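Local atomic coordinates of ferredoxin (Thermus aquaticus, PDB entry 1H98), a protein that transfers electrons in a wide variety of metabolic reactions, using one [3Fe-4S] and one [4Fe-4S] cluster. Residues 4-9 / 62-67; 31-36 / 72-77. All coordinates share one frame; numbering follows the deposited sequence.

How the interactions relate
Interactions 1 and 2 lie about 12 Å apart, centre to centre, and share helix 66-74: interaction 1 uses its start and the turn before it, interaction 2 its last turn and the residues that follow it. Along the sequence the segments alternate, 4-9, 31-36, 62-67, 72-77, so the C-terminal part of the chain returns over two pieces of the cluster-binding body that are far apart in sequence. These two pieces also meet each other, with Ile4 O 3.1 Å from Gln31 NE2, a probable hydrogen bond. Cys8 binds the [3Fe-4S] cluster, Phe32 lines the same pocket and Ile34 that of the [4Fe-4S] cluster, so one helix packs against elements that line both cluster pockets.

Interaction 1 (4-9 / 62-67); sequences ICEPCI and EQWKSY. Unlike the reference sequence in segment 4-9: Glu6 (reference Gln). With F3S (Fe3-s4 cluster), chain C.
Glu6 lies against Trp64 and Tyr67 at once, and its side chain can be followed outward atom by atom. CB sits over the indole face, 3.8 Å from the centroid of the five-membered ring in a CH-pi contact, and is also 3.6 Å from Tyr67 CZ. CG, anti to the backbone N (chi1 -172°), is thereby placed 3.5 Å from Tyr67 OH. Beyond CG the chain runs extended, and CD comes close to Trp64 NE1, from which OE1 and OE2 are each 3.8 Å away. At the tip OE1 stands 3.0 Å from Tyr67 OH, close enough for the phenol to donate, although its proton has another acceptor within reach. The carboxylate plane is turned 72° from the phenol ring. One face of that ring is covered by backbone, with Glu6 N over its centre and Cys5 C toward the rim.

Glu6 opens the 3-10 turn 6-8 of this seven-iron ferredoxin, which ends in Cys8, whose SG binds the iron atom FE3 of the [3Fe-4S] cluster at 2.2 Å. Opposing the turn is the approach to helix 66-74. Pro7 meets Trp64 tip to tip; its CD covers the six-membered ring on the face that Glu6 CB shares, while its CG is 3.4 Å from Trp64 CH2. Cys5 adds CB beside Trp64 CE3, and Ile9 CD1 reaches the edge of the Tyr67 ring near its plane.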
loop_
_atom_site.group_PDB
_atom_site.type_symbol
_atom_site.label_atom_id
_atom_site.label_comp_id
_atom_site.label_asym_id
_atom_site.label_seq_id
_atom_site.Cartn_x
_atom_site.Cartn_y
_atom_site.Cartn_z
ATOM N N ILE A 4 1.240 -0.113 1.908
ATOM C CA ILE A 4 0.009 0.425 2.485
ATOM C C ILE A 4 0.046 0.096 3.976
ATOM O O ILE A 4 0.129 -1.077 4.371
ATOM C CB ILE A 4 -1.273 -0.172 1.828
ATOM C CG1 ILE A 4 -1.372 0.285 0.367
ATOM C CG2 ILE A 4 -2.510 0.249 2.617
ATOM C CD1 ILE A 4 -2.578 -0.245 -0.381
ATOM N N CYS A 5 0.016 1.134 4.800
ATOM C CA CYS A 5 0.092 0.957 6.239
ATOM C C CYS A 5 -1.244 1.000 6.977
ATOM O O CYS A 5 -2.316 1.014 6.364
ATOM C CB CYS A 5 1.104 1.948 6.825
ATOM S SG CYS A 5 2.764 1.795 6.083
ATOM N N GLU A 6 -1.157 1.065 8.301
ATOM C CA GLU A 6 -2.305 1.065 9.201
ATOM C C GLU A 6 -3.572 1.874 8.900
ATOM O O GLU A 6 -4.676 1.341 9.008
ATOM C CB GLU A 6 -1.824 1.386 10.613
ATOM C CG GLU A 6 -2.884 1.229 11.676
ATOM C CD GLU A 6 -2.282 1.121 13.056
ATOM O OE1 GLU A 6 -1.564 0.122 13.319
ATOM O OE2 GLU A 6 -2.529 2.035 13.872
ATOM N N PRO A 7 -3.441 3.153 8.508
ATOM C CA PRO A 7 -4.625 3.977 8.221
ATOM C C PRO A 7 -5.679 3.407 7.257
ATOM O O PRO A 7 -6.847 3.802 7.310
ATOM C CB PRO A 7 -4.010 5.275 7.689
ATOM C CG PRO A 7 -2.710 5.345 8.412
ATOM C CD PRO A 7 -2.211 3.933 8.289
ATOM N N CYS A 8 -5.269 2.493 6.382
ATOM C CA CYS A 8 -6.179 1.889 5.409
ATOM C C CYS A 8 -7.225 1.004 6.079
ATOM O O CYS A 8 -8.351 0.893 5.590
ATOM C CB CYS A 8 -5.398 1.054 4.378
ATOM S SG CYS A 8 -6.395 0.375 3.008
ATOM N N ILE A 9 -6.848 0.387 7.194
ATOM C CA ILE A 9 -7.740 -0.503 7.922
ATOM C C ILE A 9 -8.976 0.245 8.402
ATOM O O ILE A 9 -8.877 1.281 9.057
ATOM C CB ILE A 9 -7.017 -1.155 9.118
ATOM C CG1 ILE A 9 -5.797 -1.936 8.623
ATOM C CG2 ILE A 9 -7.966 -2.089 9.876
ATOM C CD1 ILE A 9 -4.969 -2.546 9.737
ATOM N N GLU A 62 8.651 4.168 11.651
ATOM C CA GLU A 62 9.219 3.149 12.528
ATOM C C GLU A 62 8.148 2.313 13.214
ATOM O O GLU A 62 8.275 1.098 13.334
ATOM C CB GLU A 62 10.115 3.809 13.579
ATOM C CG GLU A 62 11.209 2.903 14.131
ATOM N N GLN A 63 7.055 2.960 13.590
ATOM C CA GLN A 63 5.960 2.291 14.274
ATOM C C GLN A 63 5.141 1.375 13.367
ATOM O O GLN A 63 4.461 0.465 13.844
ATOM C CB GLN A 63 5.047 3.328 14.922
ATOM C CG GLN A 63 5.747 4.241 15.934
ATOM C CD GLN A 63 6.605 5.328 15.293
ATOM O OE1 GLN A 63 6.538 5.572 14.084
ATOM N NE2 GLN A 63 7.403 5.999 16.111
ATOM N N TRP A 64 5.226 1.598 12.062
ATOM C CA TRP A 64 4.478 0.795 11.102
ATOM C C TRP A 64 5.320 -0.151 10.242
ATOM O O TRP A 64 4.823 -0.687 9.253
ATOM C CB TRP A 64 3.637 1.706 10.203
ATOM C CG TRP A 64 2.497 2.366 10.914
ATOM C CD1 TRP A 64 1.918 1.965 12.085
ATOM C CD2 TRP A 64 1.800 3.549 10.510
ATOM N NE1 TRP A 64 0.909 2.828 12.438
ATOM C CE2 TRP A 64 0.815 3.811 11.487
ATOM C CE3 TRP A 64 1.915 4.419 9.416
ATOM C CZ2 TRP A 64 -0.049 4.909 11.406
ATOM C CZ3 TRP A 64 1.059 5.508 9.337
ATOM C CH2 TRP A 64 0.090 5.743 10.326
ATOM N N LYS A 65 6.557 -0.416 10.657
ATOM C CA LYS A 65 7.454 -1.300 9.904
ATOM C C LYS A 65 6.860 -2.676 9.637
ATOM O O LYS A 65 7.148 -3.290 8.610
ATOM C CB LYS A 65 8.790 -1.463 10.628
ATOM C CG LYS A 65 9.534 -0.153 10.855
ATOM C CD LYS A 65 10.331 0.301 9.645
ATOM C CE LYS A 65 11.647 -0.455 9.569
ATOM N NZ LYS A 65 12.558 0.037 8.494
ATOM N N SER A 66 6.021 -3.152 10.549
ATOM C CA SER A 66 5.391 -4.462 10.405
ATOM C C SER A 66 4.516 -4.568 9.152
ATOM O O SER A 66 4.258 -5.671 8.659
ATOM C CB SER A 66 4.554 -4.790 11.641
ATOM O OG SER A 66 3.456 -3.903 11.767
ATOM N N TYR A 67 4.051 -3.431 8.638
ATOM C CA TYR A 67 3.210 -3.438 7.452
ATOM C C TYR A 67 3.953 -3.818 6.176
ATOM O O TYR A 67 3.337 -4.247 5.198
ATOM C CB TYR A 67 2.464 -2.116 7.307
ATOM C CG TYR A 67 1.328 -2.018 8.298
ATOM C CD1 TYR A 67 1.527 -1.470 9.564
ATOM C CD2 TYR A 67 0.067 -2.541 7.996
ATOM C CE1 TYR A 67 0.505 -1.452 10.507
ATOM C CE2 TYR A 67 -0.960 -2.531 8.933
ATOM C CZ TYR A 67 -0.734 -1.986 10.184
ATOM O OH TYR A 67 -1.728 -1.991 11.130
HETATM FE FE1 F3S C . -6.005 2.954 -1.009
HETATM FE FE3 F3S C . -6.511 2.069 1.597
HETATM FE FE4 F3S C . -5.943 4.731 1.082
HETATM S S1 F3S C . -7.608 1.431 -0.325
HETATM S S2 F3S C . -6.893 5.065 -1.001
HETATM S S3 F3S C . -4.493 2.928 0.757
HETATM S S4 F3S C . -7.569 3.906 2.481
#

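Interaction 2 (31-36 / 72-77); sequences QFYIHP and RKLAGL. With F3S (Fe3-s4 cluster), chain C; SF4 (iron/sulfur cluster), chain B.
Leu74 CB rests on one face of the Tyr33 ring, 3.7 Å from its centroid and 16° off the normal, a CH-pi contact. The ring reaches this place with CG between the backbone N and the carbonyl carbon (chi1 68°), and its CE1 approaches Ala75 CA at 3.5 Å. An alanine in place of Tyr33 would probably leave Leu74 CB without the ring face it rests on and Ala75 CA without its neighbour CE1, opening a gap beside the helix end. Farther along, Ala75 CB lies over the His35 imidazole, 3.9 Å from its centroid, and touches Pro36 CD at 3.7 Å. Pro36 CG and Leu77 CD1 then meet tip to tip, 3.9 Å apart.

In the next shell, a Schellman motif closes helix 66-74: Gly76 N bonds to Lys73 O and Leu77 N to Arg72 O, turning the chain so that Leu77 comes back to Pro36. On the strand side, Gln31 NE2 donates almost straight to Phe32 O at 3.0 Å, and its OE1 is held by Lys70. Asn71 OD1 accepts from Ile34 N, tying strand 32-34 to the helix, while Ile34 itself packs against the [4Fe-4S] cluster. Packing of ring faces on aliphatic carbons sets few directional limits, so the bonds made by the side chains of Gln31, Lys70 and Asn71 probably fix how strand and helix sit against each other.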
loop_
_atom_site.group_PDB
_atom_site.type_symbol
_atom_site.label_atom_id
_atom_site.label_comp_id
_atom_site.label_asym_id
_atom_site.label_seq_id
_atom_site.Cartn_x
_atom_site.Cartn_y
_atom_site.Cartn_z
ATOM N N GLN A 31 -7.597 -4.551 4.647
ATOM C CA GLN A 31 -6.958 -3.412 3.996
ATOM C C GLN A 31 -6.527 -3.836 2.598
ATOM O O GLN A 31 -6.555 -5.024 2.266
ATOM C CB GLN A 31 -5.708 -2.972 4.779
ATOM C CG GLN A 31 -4.576 -4.012 4.816
ATOM C CD GLN A 31 -3.259 -3.447 5.350
ATOM O OE1 GLN A 31 -2.943 -3.576 6.529
ATOM N NE2 GLN A 31 -2.482 -2.829 4.472
ATOM N N PHE A 32 -6.204 -2.861 1.758
ATOM C CA PHE A 32 -5.696 -3.162 0.427
ATOM C C PHE A 32 -4.183 -3.277 0.622
ATOM O O PHE A 32 -3.661 -2.877 1.665
ATOM C CB PHE A 32 -6.048 -2.053 -0.566
ATOM C CG PHE A 32 -7.327 -2.301 -1.314
ATOM C CD1 PHE A 32 -8.556 -2.267 -0.657
ATOM C CD2 PHE A 32 -7.303 -2.623 -2.664
ATOM C CE1 PHE A 32 -9.745 -2.558 -1.339
ATOM C CE2 PHE A 32 -8.487 -2.917 -3.355
ATOM C CZ PHE A 32 -9.708 -2.884 -2.686
ATOM N N TYR A 33 -3.487 -3.889 -0.323
ATOM C CA TYR A 33 -2.046 -4.032 -0.197
ATOM C C TYR A 33 -1.412 -3.829 -1.553
ATOM O O TYR A 33 -2.086 -3.936 -2.583
ATOM C CB TYR A 33 -1.684 -5.412 0.367
ATOM C CG TYR A 33 -1.984 -6.558 -0.570
ATOM C CD1 TYR A 33 -1.017 -7.024 -1.459
ATOM C CD2 TYR A 33 -3.237 -7.171 -0.576
ATOM C CE1 TYR A 33 -1.288 -8.064 -2.333
ATOM C CE2 TYR A 33 -3.519 -8.215 -1.445
ATOM C CZ TYR A 33 -2.542 -8.656 -2.321
ATOM O OH TYR A 33 -2.819 -9.693 -3.188
ATOM N N ILE A 34 -0.125 -3.505 -1.546
ATOM C CA ILE A 34 0.634 -3.285 -2.768
ATOM C C ILE A 34 1.533 -4.491 -3.013
ATOM O O ILE A 34 2.283 -4.906 -2.121
ATOM C CB ILE A 34 1.492 -1.993 -2.662
ATOM C CG1 ILE A 34 0.583 -0.757 -2.715
ATOM C CG2 ILE A 34 2.525 -1.941 -3.780
ATOM C CD1 ILE A 34 1.283 0.553 -2.383
ATOM N N HIS A 35 1.431 -5.092 -4.196
ATOM C CA HIS A 35 2.277 -6.234 -4.512
ATOM C C HIS A 35 3.693 -5.702 -4.767
ATOM O O HIS A 35 3.941 -5.023 -5.760
ATOM C CB HIS A 35 1.748 -6.985 -5.727
ATOM C CG HIS A 35 2.382 -8.323 -5.913
ATOM N ND1 HIS A 35 1.658 -9.495 -5.912
ATOM C CD2 HIS A 35 3.677 -8.680 -6.080
ATOM C CE1 HIS A 35 2.482 -10.518 -6.069
ATOM N NE2 HIS A 35 3.712 -10.049 -6.174
ATOM N N PRO A 36 4.651 -6.073 -3.903
ATOM C CA PRO A 36 6.060 -5.663 -3.954
ATOM C C PRO A 36 6.794 -5.942 -5.254
ATOM O O PRO A 36 7.606 -5.126 -5.690
ATOM C CB PRO A 36 6.692 -6.445 -2.800
ATOM C CG PRO A 36 5.539 -6.726 -1.884
ATOM C CD PRO A 36 4.449 -7.077 -2.846
ATOM N N ARG A 72 3.719 -8.019 2.053
ATOM C CA ARG A 72 4.404 -9.148 1.422
ATOM C C ARG A 72 3.617 -10.448 1.600
ATOM O O ARG A 72 3.427 -11.196 0.642
ATOM C CB ARG A 72 5.829 -9.317 1.976
ATOM C CG ARG A 72 6.833 -8.288 1.453
ATOM C CD ARG A 72 8.221 -8.453 2.076
ATOM N NE ARG A 72 8.738 -9.809 1.896
ATOM C CZ ARG A 72 9.385 -10.236 0.813
ATOM N NH1 ARG A 72 9.618 -9.413 -0.199
ATOM N NH2 ARG A 72 9.749 -11.510 0.721
ATOM N N LYS A 73 3.151 -10.714 2.817
ATOM C CA LYS A 73 2.392 -11.933 3.086
ATOM C C LYS A 73 1.078 -11.948 2.326
ATOM O O LYS A 73 0.662 -12.988 1.822
ATOM C CB LYS A 73 2.128 -12.110 4.584
ATOM C CG LYS A 73 3.307 -12.678 5.379
ATOM C CD LYS A 73 2.951 -12.772 6.861
ATOM N N LEU A 74 0.413 -10.799 2.265
ATOM C CA LEU A 74 -0.843 -10.696 1.543
ATOM C C LEU A 74 -0.596 -10.972 0.060
ATOM O O LEU A 74 -1.438 -11.563 -0.619
ATOM C CB LEU A 74 -1.478 -9.316 1.754
ATOM C CG LEU A 74 -2.043 -9.037 3.154
ATOM C CD1 LEU A 74 -2.532 -7.607 3.254
ATOM C CD2 LEU A 74 -3.173 -9.991 3.471
ATOM N N ALA A 75 0.563 -10.554 -0.441
ATOM C CA ALA A 75 0.921 -10.783 -1.840
ATOM C C ALA A 75 1.309 -12.247 -2.083
ATOM O O ALA A 75 1.516 -12.656 -3.225
ATOM C CB ALA A 75 2.052 -9.860 -2.252
ATOM N N GLY A 76 1.407 -13.018 -1.001
ATOM C CA GLY A 76 1.755 -14.425 -1.087
ATOM C C GLY A 76 3.244 -14.689 -1.167
ATOM O O GLY A 76 3.660 -15.751 -1.634
ATOM N N LEU A 77 4.047 -13.723 -0.733
ATOM C CA LEU A 77 5.505 -13.858 -0.762
ATOM C C LEU A 77 6.049 -14.349 0.584
ATOM O O LEU A 77 5.241 -14.557 1.517
ATOM C CB LEU A 77 6.147 -12.512 -1.117
ATOM C CG LEU A 77 5.747 -11.833 -2.431
ATOM C CD1 LEU A 77 6.393 -10.461 -2.510
ATOM C CD2 LEU A 77 6.152 -12.681 -3.628
ATOM O OXT LEU A 77 7.288 -14.487 0.706
HETATM FE FE1 F3S C . -6.005 2.954 -1.009
HETATM FE FE3 F3S C . -6.511 2.069 1.597
HETATM FE FE4 F3S C . -5.943 4.731 1.082
HETATM S S1 F3S C . -7.608 1.431 -0.325
HETATM S S2 F3S C . -6.893 5.065 -1.001
HETATM S S3 F3S C . -4.493 2.928 0.757
HETATM S S4 F3S C . -7.569 3.906 2.481
HETATM FE FE1 SF4 B . 3.555 1.248 -6.898
HETATM FE FE2 SF4 B . 1.135 1.610 -8.216
HETATM FE FE3 SF4 B . 1.790 3.209 -6.056
HETATM FE FE4 SF4 B . 3.093 3.485 -8.474
HETATM S S1 SF4 B . 0.846 3.903 -8.060
HETATM S S2 SF4 B . 4.075 3.425 -6.316
HETATM S S3 SF4 B . 3.216 1.305 -9.194
HETATM S S4 SF4 B . 1.431 0.897 -6.021
#